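Local atomic coordinates of EAL/GGDEF domain protein (Methylococcus capsulatus, PDB entry 3ICL), a protein that is of unknown function but belongs to the GGDEF family, whose compact domain packs helices round a central mixed beta-sheet. Residues G6-N9 / R10-C14; K42-N45 / D46-H50; E62-R65 / T66-D70; A96-A99 / Q100-D104. The protein carries 1 engineered substitution. One frame throughout, in Å; residues are numbered along the deposited sequence.

Contact 1 (G6-N9 / R10-C14); sequences GLPN and RQLFC
Pro8 and Leu12 touch through one carbon each across the first turn of helix 10-23: Pro8 CB lies 3.6 Å from Leu12 CD2, whereas the branch carbon Leu12 CG is farther from Pro8 CB, at 4.1 Å. Leu12 turns its CG opposite its own backbone N (chi1 -179°), which sets CD2 against the proline ring. Beside this apolar touch a backbone bond runs from Phe13 N to Asn9 O, 3.0 Å long with an N-H...O angle of 163°. Asn9 holds the N-cap position, yet its side chain makes no capping bond; its carbonyl begins the helical bonding instead. Phe13 CB also rests 3.6 Å from Asn9 O, while its ring leads away to Ala75, Thr83 and Leu85 on the sheet. Arg10, bent twice along its chain, likewise leaves the turn and gives its guanidinium to Arg76 O and Thr83 OG1. The chemistry is therefore divided: a small apolar touch and one nearly straight main-chain bond set the start of the helix, and the aromatic and charged groups of the same turn fasten it to strands 73-77 and 81-86.

Contact 2 (K42-N45 / D46-H50); sequences KSIN and DSLGH
From Lys42 to Leu48 the backbone follows helix 41-48, with bonds of the i to i+4 kind that are straight at Leu48 N to Ile44 O (2.8 Å, 169°) and bent at Gly49 N to Asn45 O (2.9 Å, 131°), where the glycine takes a positive phi and the helix ends. Along one side of it Lys42 and Asp46 form a salt bridge: Lys42 NZ reaches Asp46 OD2 at 3.0 Å, on the syn side and 18° out of the carboxylate plane. The bend at the last torsion of the lysine chain folds NZ back to that oxygen. Asp46 OD1 accepts from a water whose O is 3.0 Å away, and that water accepts from Asn45 ND2, so both carboxylate oxygens are engaged. Ser47 turns its hydroxyl back to the preceding turn and gives OG to Ser43 O at 2.9 Å; Ser47 N bonds the same oxygen from the opposite face of the carbonyl plane. Ile44 and Leu48 lie side by side and point the same way, Ile44 CG2 to Leu48 CD1 at 3.7 Å. Across the glycine, the Asn45 amide lies obliquely to the His50 ring, with Asn45 ND2 3.2 Å from His50 CD2. Gly49 both ends this helix and occupies the N-cap position of helix 50-67, a glycine-hinged junction between two consecutive helices, within the Asn-Asp-x-x-Gly-His sequence that recurs in GGDEF domains.

Contact 3 (E62-R65 / T66-D70); sequences ERIR and TAVRD
Thr66 folds its side chain back over the preceding turn, close to the carbonyls of Glu62 and Arg63. Its CB stands 3.7 Å from Arg63 O, and from there the two branches part. OG1 donates to Arg63 O over 2.7 Å, approaching at 28° from the carbonyl plane; chi1 of 71° places this hydroxyl between the backbone N and carbonyl carbon of Thr66, where it can reach back to the residue three before it. The methyl CG2 takes the position opposite the carbonyl carbon and comes within 3.1 Å of Glu62 O, a tight approach for a carbon. That same oxygen accepts from Thr66 N at 3.1 Å, so Glu62 O has the main-chain donor and the methyl of one residue beside it.

Past Thr66 the helical bonding frays. Ala67 N bonds Ile64 O at 3.0 Å, but from 63° above the carbonyl plane, and its bond to Arg63 O is weak. Val68 N has only weak bonds across the contact, to Ile64 O and Arg65 O, while its CG2 packs 3.3 Å from Arg65 O. These shifts from i-4 toward i-3 acceptors mark the unwinding end of helix 50-67. Around it, Ile64 and Val68 rest on strand 81-86, Ala67 and Val68 meet helix 96-106, and Arg63 runs out to Gln108 O and Pro109 O and makes a cation-pi contact with Phe110, which ties the helix end to the chain that follows helix 96-106.

Contact 4 (A96-A99 / Q100-D104); sequences ALVA and QKILD
Gln100, Ile102 and Leu103 each lean back on the carbonyl four residues earlier, on an amphipathic alpha-helix (96-106) that packs on the central sheet of the GGDEF domain. The first shell is carbon against carbonyl oxygen: Gln100 CG lies 3.3 Å from Ala96 O, and Ile102 CG1 is as close to Val98 O, while Leu103 CG comes to 3.2 Å from Ala99 O. One choice of first torsion explains all three, since in each the gamma carbon stands opposite the carbonyl carbon and beside its own N, near the oxygen that this N binds. Of those main-chain bonds, Leu103 N to Ala99 O is the straightest, 3.0 Å at 167°. Lys101 takes the other choice, with CG opposite its backbone N, and its extended chain leads away from the turn. Side chains touch more lightly: Val98 CG1 is 4.1 Å from Ile102 CD1.

Farther out, the sheet sets the helix in place. Ala99 and Ile102 rest on Leu34, Leu103 lies on Val121 and Ile123, and Ala96, Ala99 and Leu103 all meet Tyr157. Val98 turns instead to Val68 and Arg69. Gln100 NE2 is hydrogen-bonded to Tyr157 OH, while Gln100 OE1 only packs against Leu97 CD2, 3.7 Å away.

The four contacts come in series along one GGDEF domain, each closing before the next opens. Contacts 3 and 4 are close neighbours, with centres 10 Å apart: the end of helix 50-67 touches helix 96-106, for instance Val68 CG1 to Val98 CG1 at 3.9 Å. Contact 1 touches contact 3 through Leu7 CD2, 3.7 Å from Arg65 CD, but not contact 4, which lies on the opposite side of the chain's centre, about 22 Å between centres. Contact 2 stands apart, about 25 Å or more from the others by centres, yet its helix 41-48 leads directly into helix 50-67. Helix 50-67 thus connects the outlying turn with the helices packed on the sheet.

Contact 1 (G6-N9 / R10-C14)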
loop_
_atom_site.group_PDB
_atom_site.type_symbol
_atom_site.label_atom_id
_atom_site.label_comp_id
_atom_site.label_asym_id
_atom_site.label_seq_id
_atom_site.Cartn_x
_atom_site.Cartn_y
_atom_site.Cartn_z
ATOM N N GLY A 6 8.430 -1.538 -11.533
ATOM C CA GLY A 6 9.767 -1.942 -11.146
ATOM C C GLY A 6 9.740 -2.575 -9.765
ATOM O O GLY A 6 10.786 -2.865 -9.184
ATOM N N LEU A 7 8.535 -2.783 -9.236
ATOM C CA LEU A 7 8.353 -3.393 -7.917
ATOM C C LEU A 7 8.465 -4.911 -8.004
ATOM O O LEU A 7 8.383 -5.480 -9.085
ATOM C CB LEU A 7 6.970 -3.049 -7.348
ATOM C CG LEU A 7 6.657 -1.601 -6.964
ATOM C CD1 LEU A 7 5.217 -1.508 -6.470
ATOM C CD2 LEU A 7 7.628 -1.132 -5.892
ATOM N N PRO A 8 8.650 -5.583 -6.856
ATOM C CA PRO A 8 8.763 -7.045 -6.811
ATOM C C PRO A 8 7.470 -7.705 -7.299
ATOM O O PRO A 8 6.387 -7.113 -7.207
ATOM C CB PRO A 8 9.014 -7.321 -5.331
ATOM C CG PRO A 8 9.763 -6.104 -4.886
ATOM C CD PRO A 8 8.997 -4.991 -5.551
ATOM N N ASN A 9 7.585 -8.924 -7.818
ATOM C CA ASN A 9 6.423 -9.668 -8.303
ATOM C C ASN A 9 5.520 -10.042 -7.138
ATOM O O ASN A 9 5.908 -9.941 -5.973
ATOM C CB ASN A 9 6.840 -10.969 -9.004
ATOM C CG ASN A 9 7.676 -10.732 -10.243
ATOM O OD1 ASN A 9 7.367 -9.864 -11.059
ATOM N ND2 ASN A 9 8.733 -11.522 -10.401
ATOM N N ARG A 10 4.315 -10.486 -7.475
ATOM C CA ARG A 10 3.328 -10.912 -6.497
ATOM C C ARG A 10 3.884 -12.126 -5.744
ATOM O O ARG A 10 3.658 -12.290 -4.550
ATOM C CB ARG A 10 2.025 -11.270 -7.229
ATOM C CG ARG A 10 0.904 -11.835 -6.373
ATOM C CD ARG A 10 0.630 -10.978 -5.150
ATOM N NE ARG A 10 0.583 -9.552 -5.459
ATOM C CZ ARG A 10 0.574 -8.603 -4.529
ATOM N NH1 ARG A 10 0.602 -8.931 -3.244
ATOM N NH2 ARG A 10 0.564 -7.327 -4.879
ATOM N N GLN A 11 4.631 -12.965 -6.456
ATOM C CA GLN A 11 5.223 -14.165 -5.867
ATOM C C GLN A 11 6.285 -13.812 -4.835
ATOM O O GLN A 11 6.342 -14.409 -3.758
ATOM C CB GLN A 11 5.857 -15.032 -6.959
ATOM C CG GLN A 11 6.543 -16.291 -6.447
ATOM C CD GLN A 11 5.573 -17.272 -5.825
ATOM O OE1 GLN A 11 4.646 -17.750 -6.482
ATOM N NE2 GLN A 11 5.781 -17.580 -4.551
ATOM N N LEU A 12 7.140 -12.853 -5.176
ATOM C CA LEU A 12 8.197 -12.436 -4.268
ATOM C C LEU A 12 7.585 -11.763 -3.043
ATOM O O LEU A 12 8.030 -11.984 -1.916
ATOM C CB LEU A 12 9.163 -11.475 -4.967
ATOM C CG LEU A 12 10.340 -10.990 -4.115
ATOM C CD1 LEU A 12 11.089 -12.182 -3.520
ATOM C CD2 LEU A 12 11.266 -10.141 -4.973
ATOM N N PHE A 13 6.565 -10.941 -3.257
ATOM C CA PHE A 13 5.914 -10.281 -2.130
ATOM C C PHE A 13 5.380 -11.370 -1.204
ATOM O O PHE A 13 5.545 -11.318 0.013
ATOM C CB PHE A 13 4.761 -9.395 -2.607
ATOM C CG PHE A 13 3.989 -8.756 -1.480
ATOM C CD1 PHE A 13 2.973 -9.454 -0.831
ATOM C CD2 PHE A 13 4.315 -7.477 -1.038
ATOM C CE1 PHE A 13 2.292 -8.886 0.248
ATOM C CE2 PHE A 13 3.642 -6.899 0.039
ATOM C CZ PHE A 13 2.626 -7.608 0.684
ATOM N N CYS A 14 4.740 -12.362 -1.812
ATOM C CA CYS A 14 4.177 -13.493 -1.091
ATOM C C CYS A 14 5.251 -14.181 -0.248
ATOM O O CYS A 14 5.030 -14.496 0.921
ATOM C CB CYS A 14 3.581 -14.479 -2.096
ATOM S SG CYS A 14 3.141 -16.097 -1.429
#

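Contact 2 (K42-N45 / D46-H50)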
loop_
_atom_site.group_PDB
_atom_site.type_symbol
_atom_site.label_atom_id
_atom_site.label_comp_id
_atom_site.label_asym_id
_atom_site.label_seq_id
_atom_site.Cartn_x
_atom_site.Cartn_y
_atom_site.Cartn_z
ATOM N N LYS A 42 -8.558 5.153 -12.273
ATOM C CA LYS A 42 -9.298 4.825 -13.488
ATOM C C LYS A 42 -9.673 6.053 -14.311
ATOM O O LYS A 42 -9.476 6.079 -15.527
ATOM C CB LYS A 42 -10.567 4.040 -13.152
ATOM C CG LYS A 42 -11.477 3.841 -14.357
ATOM C CD LYS A 42 -12.775 3.146 -13.987
ATOM C CE LYS A 42 -13.798 3.300 -15.100
ATOM N NZ LYS A 42 -13.272 2.825 -16.408
ATOM N N SER A 43 -10.223 7.066 -13.655
ATOM C CA SER A 43 -10.611 8.281 -14.360
ATOM C C SER A 43 -9.376 8.922 -14.984
ATOM O O SER A 43 -9.427 9.413 -16.112
ATOM C CB SER A 43 -11.294 9.256 -13.403
ATOM O OG SER A 43 -10.461 9.552 -12.306
ATOM N N ILE A 44 -8.263 8.905 -14.251
ATOM C CA ILE A 44 -7.008 9.470 -14.749
ATOM C C ILE A 44 -6.534 8.658 -15.948
ATOM O O ILE A 44 -6.298 9.196 -17.030
ATOM C CB ILE A 44 -5.886 9.412 -13.687
ATOM C CG1 ILE A 44 -6.314 10.159 -12.422
ATOM C CG2 ILE A 44 -4.592 9.995 -14.266
ATOM C CD1 ILE A 44 -6.609 11.613 -12.637
ATOM N N ASN A 45 -6.400 7.354 -15.746
ATOM C CA ASN A 45 -5.945 6.467 -16.803
ATOM C C ASN A 45 -6.829 6.564 -18.041
ATOM O O ASN A 45 -6.330 6.505 -19.164
ATOM C CB ASN A 45 -5.903 5.021 -16.303
ATOM C CG ASN A 45 -5.066 4.122 -17.193
ATOM O OD1 ASN A 45 -3.878 4.366 -17.398
ATOM N ND2 ASN A 45 -5.682 3.073 -17.725
ATOM N N ASP A 46 -8.134 6.718 -17.843
ATOM C CA ASP A 46 -9.054 6.830 -18.976
ATOM C C ASP A 46 -8.862 8.150 -19.706
ATOM O O ASP A 46 -8.714 8.181 -20.925
ATOM C CB ASP A 46 -10.513 6.737 -18.521
ATOM C CG ASP A 46 -10.882 5.362 -18.008
ATOM O OD1 ASP A 46 -10.428 4.361 -18.598
ATOM O OD2 ASP A 46 -11.641 5.284 -17.022
ATOM N N SER A 47 -8.869 9.238 -18.945
ATOM C CA SER A 47 -8.709 10.575 -19.503
ATOM C C SER A 47 -7.360 10.821 -20.175
ATOM O O SER A 47 -7.302 11.293 -21.312
ATOM C CB SER A 47 -8.904 11.630 -18.404
ATOM O OG SER A 47 -10.225 11.619 -17.899
ATOM N N LEU A 48 -6.281 10.496 -19.468
ATOM C CA LEU A 48 -4.930 10.740 -19.968
ATOM C C LEU A 48 -4.273 9.646 -20.811
ATOM O O LEU A 48 -3.271 9.897 -21.474
ATOM C CB LEU A 48 -4.013 11.086 -18.791
ATOM C CG LEU A 48 -4.540 12.166 -17.834
ATOM C CD1 LEU A 48 -3.464 12.501 -16.806
ATOM C CD2 LEU A 48 -4.933 13.414 -18.611
ATOM N N GLY A 49 -4.827 8.442 -20.799
ATOM C CA GLY A 49 -4.224 7.377 -21.576
ATOM C C GLY A 49 -3.291 6.546 -20.719
ATOM O O GLY A 49 -2.805 7.014 -19.685
ATOM N N HIS A 50 -3.028 5.319 -21.158
ATOM C CA HIS A 50 -2.180 4.390 -20.416
ATOM C C HIS A 50 -0.703 4.771 -20.320
ATOM O O HIS A 50 0.003 4.306 -19.423
ATOM C CB HIS A 50 -2.323 2.979 -20.999
ATOM C CG HIS A 50 -3.730 2.462 -20.989
ATOM N ND1 HIS A 50 -4.040 1.140 -21.235
ATOM C CD2 HIS A 50 -4.911 3.090 -20.781
ATOM C CE1 HIS A 50 -5.350 0.979 -21.177
ATOM N NE2 HIS A 50 -5.901 2.147 -20.904
HETATM O O HOH W 1 -8.615 2.810 -16.708
#

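Contact 3 (E62-R65 / T66-D70)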
loop_
_atom_site.group_PDB
_atom_site.type_symbol
_atom_site.label_atom_id
_atom_site.label_comp_id
_atom_site.label_asym_id
_atom_site.label_seq_id
_atom_site.Cartn_x
_atom_site.Cartn_y
_atom_site.Cartn_z
ATOM N N GLU A 62 7.279 4.389 -6.276
ATOM C CA GLU A 62 8.541 4.883 -5.746
ATOM C C GLU A 62 8.330 5.761 -4.523
ATOM O O GLU A 62 9.095 5.677 -3.562
ATOM C CB GLU A 62 9.306 5.646 -6.833
ATOM C CG GLU A 62 9.590 4.786 -8.054
ATOM C CD GLU A 62 10.142 5.576 -9.225
ATOM O OE1 GLU A 62 9.782 6.764 -9.367
ATOM O OE2 GLU A 62 10.919 5.000 -10.017
ATOM N N ARG A 63 7.297 6.599 -4.547
ATOM C CA ARG A 63 7.028 7.460 -3.403
ATOM C C ARG A 63 6.619 6.612 -2.207
ATOM O O ARG A 63 6.895 6.964 -1.065
ATOM C CB ARG A 63 5.926 8.473 -3.720
ATOM C CG ARG A 63 6.353 9.539 -4.716
ATOM C CD ARG A 63 5.358 10.679 -4.778
ATOM N NE ARG A 63 5.692 11.611 -5.847
ATOM C CZ ARG A 63 4.960 12.672 -6.169
ATOM N NH1 ARG A 63 3.851 12.942 -5.496
ATOM N NH2 ARG A 63 5.322 13.449 -7.177
ATOM N N ILE A 64 5.955 5.491 -2.470
ATOM C CA ILE A 64 5.551 4.612 -1.388
ATOM C C ILE A 64 6.804 4.030 -0.744
ATOM O O ILE A 64 6.922 3.985 0.479
ATOM C CB ILE A 64 4.652 3.472 -1.895
ATOM C CG1 ILE A 64 3.306 4.044 -2.349
ATOM C CG2 ILE A 64 4.454 2.442 -0.794
ATOM C CD1 ILE A 64 2.345 3.013 -2.936
ATOM N N ARG A 65 7.752 3.602 -1.572
ATOM C CA ARG A 65 8.989 3.034 -1.047
ATOM C C ARG A 65 9.778 4.044 -0.208
ATOM O O ARG A 65 10.449 3.670 0.753
ATOM C CB ARG A 65 9.858 2.504 -2.193
ATOM C CG ARG A 65 9.212 1.369 -2.971
ATOM C CD ARG A 65 10.197 0.645 -3.882
ATOM N NE ARG A 65 10.700 1.499 -4.954
ATOM C CZ ARG A 65 11.390 1.055 -6.000
ATOM N NH1 ARG A 65 11.660 -0.239 -6.122
ATOM N NH2 ARG A 65 11.815 1.906 -6.924
ATOM N N THR A 66 9.696 5.325 -0.557
ATOM C CA THR A 66 10.429 6.342 0.203
ATOM C C THR A 66 9.781 6.561 1.560
ATOM O O THR A 66 10.418 7.070 2.485
ATOM C CB THR A 66 10.449 7.719 -0.503
ATOM O OG1 THR A 66 9.141 8.304 -0.444
ATOM C CG2 THR A 66 10.871 7.580 -1.946
ATOM N N ALA A 67 8.515 6.170 1.679
ATOM C CA ALA A 67 7.780 6.366 2.925
ATOM C C ALA A 67 7.772 5.169 3.860
ATOM O O ALA A 67 7.352 5.286 5.004
ATOM C CB ALA A 67 6.346 6.806 2.617
ATOM N N VAL A 68 8.224 4.013 3.384
ATOM C CA VAL A 68 8.278 2.830 4.241
ATOM C C VAL A 68 9.702 2.699 4.778
ATOM O O VAL A 68 10.500 3.619 4.618
ATOM C CB VAL A 68 7.868 1.539 3.475
ATOM C CG1 VAL A 68 6.411 1.648 3.044
ATOM C CG2 VAL A 68 8.761 1.321 2.255
ATOM N N ARG A 69 10.024 1.583 5.431
ATOM C CA ARG A 69 11.373 1.404 5.963
ATOM C C ARG A 69 12.189 0.443 5.107
ATOM O O ARG A 69 11.640 -0.426 4.431
ATOM C CB ARG A 69 11.345 0.872 7.406
ATOM C CG ARG A 69 10.668 1.781 8.440
ATOM C CD ARG A 69 9.159 1.596 8.424
ATOM N NE ARG A 69 8.811 0.180 8.441
ATOM C CZ ARG A 69 8.979 -0.622 9.486
ATOM N NH1 ARG A 69 9.482 -0.145 10.616
ATOM N NH2 ARG A 69 8.668 -1.907 9.391
ATOM N N ASP A 70 13.507 0.603 5.132
ATOM C CA ASP A 70 14.369 -0.289 4.371
ATOM C C ASP A 70 14.061 -1.675 4.926
ATOM O O ASP A 70 14.004 -1.861 6.141
ATOM C CB ASP A 70 15.839 0.069 4.601
ATOM C CG ASP A 70 16.779 -0.733 3.720
ATOM O OD1 ASP A 70 16.659 -0.638 2.480
ATOM O OD2 ASP A 70 17.633 -1.460 4.269
#

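Contact 4 (A96-A99 / Q100-D104)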
loop_
_atom_site.group_PDB
_atom_site.type_symbol
_atom_site.label_atom_id
_atom_site.label_comp_id
_atom_site.label_asym_id
_atom_site.label_seq_id
_atom_site.Cartn_x
_atom_site.Cartn_y
_atom_site.Cartn_z
ATOM N N ALA A 96 0.506 2.809 11.580
ATOM C CA ALA A 96 -0.192 4.079 11.397
ATOM C C ALA A 96 0.737 5.212 10.965
ATOM O O ALA A 96 0.373 6.036 10.121
ATOM C CB ALA A 96 -0.930 4.465 12.679
ATOM N N LEU A 97 1.935 5.261 11.541
ATOM C CA LEU A 97 2.882 6.311 11.185
ATOM C C LEU A 97 3.411 6.113 9.768
ATOM O O LEU A 97 3.810 7.071 9.114
ATOM C CB LEU A 97 4.048 6.355 12.183
ATOM C CG LEU A 97 3.660 6.714 13.622
ATOM C CD1 LEU A 97 4.915 6.836 14.483
ATOM C CD2 LEU A 97 2.881 8.029 13.629
ATOM N N VAL A 98 3.411 4.870 9.291
ATOM C CA VAL A 98 3.882 4.592 7.937
ATOM C C VAL A 98 2.780 5.010 6.965
ATOM O O VAL A 98 3.051 5.621 5.941
ATOM C CB VAL A 98 4.228 3.091 7.746
ATOM C CG1 VAL A 98 4.577 2.817 6.295
ATOM C CG2 VAL A 98 5.403 2.716 8.627
ATOM N N ALA A 99 1.533 4.699 7.302
ATOM C CA ALA A 99 0.405 5.076 6.471
ATOM C C ALA A 99 0.338 6.608 6.341
ATOM O O ALA A 99 -0.006 7.139 5.281
ATOM C CB ALA A 99 -0.889 4.548 7.089
ATOM N N GLN A 100 0.654 7.316 7.422
ATOM C CA GLN A 100 0.626 8.773 7.397
ATOM C C GLN A 100 1.735 9.341 6.512
ATOM O O GLN A 100 1.535 10.335 5.810
ATOM C CB GLN A 100 0.740 9.322 8.822
ATOM C CG GLN A 100 -0.565 9.191 9.597
ATOM C CD GLN A 100 -0.400 9.408 11.084
ATOM O OE1 GLN A 100 0.596 9.971 11.540
ATOM N NE2 GLN A 100 -1.387 8.972 11.851
ATOM N N LYS A 101 2.896 8.697 6.531
ATOM C CA LYS A 101 4.026 9.147 5.723
ATOM C C LYS A 101 3.742 8.890 4.239
ATOM O O LYS A 101 4.170 9.658 3.367
ATOM C CB LYS A 101 5.305 8.424 6.158
ATOM C CG LYS A 101 6.574 8.956 5.516
ATOM C CD LYS A 101 7.816 8.361 6.162
ATOM C CE LYS A 101 9.082 9.016 5.631
ATOM N NZ LYS A 101 10.298 8.514 6.326
ATOM N N ILE A 102 3.077 7.847 3.937
ATOM C CA ILE A 102 2.698 7.553 2.560
ATOM C C ILE A 102 1.702 8.607 2.105
ATOM O O ILE A 102 1.835 9.174 1.019
ATOM C CB ILE A 102 2.037 6.158 2.413
ATOM C CG1 ILE A 102 3.038 5.038 2.725
ATOM C CG2 ILE A 102 1.576 5.958 0.967
ATOM C CD1 ILE A 102 2.452 3.677 2.864
ATOM N N LEU A 103 0.673 8.834 2.886
ATOM C CA LEU A 103 -0.324 9.825 2.507
ATOM C C LEU A 103 0.329 11.199 2.302
ATOM O O LEU A 103 -0.073 11.957 1.421
ATOM C CB LEU A 103 -1.447 9.887 3.561
ATOM C CG LEU A 103 -2.363 8.647 3.651
ATOM C CD1 LEU A 103 -3.277 8.744 4.864
ATOM C CD2 LEU A 103 -3.196 8.526 2.400
ATOM N N ASP A 104 1.341 11.518 3.107
ATOM C CA ASP A 104 2.023 12.803 2.957
ATOM C C ASP A 104 2.773 12.859 1.634
ATOM O O ASP A 104 2.771 13.884 0.956
ATOM C CB ASP A 104 3.005 13.053 4.109
ATOM C CG ASP A 104 2.299 13.304 5.427
ATOM O OD1 ASP A 104 1.077 13.568 5.400
ATOM O OD2 ASP A 104 2.962 13.245 6.483
#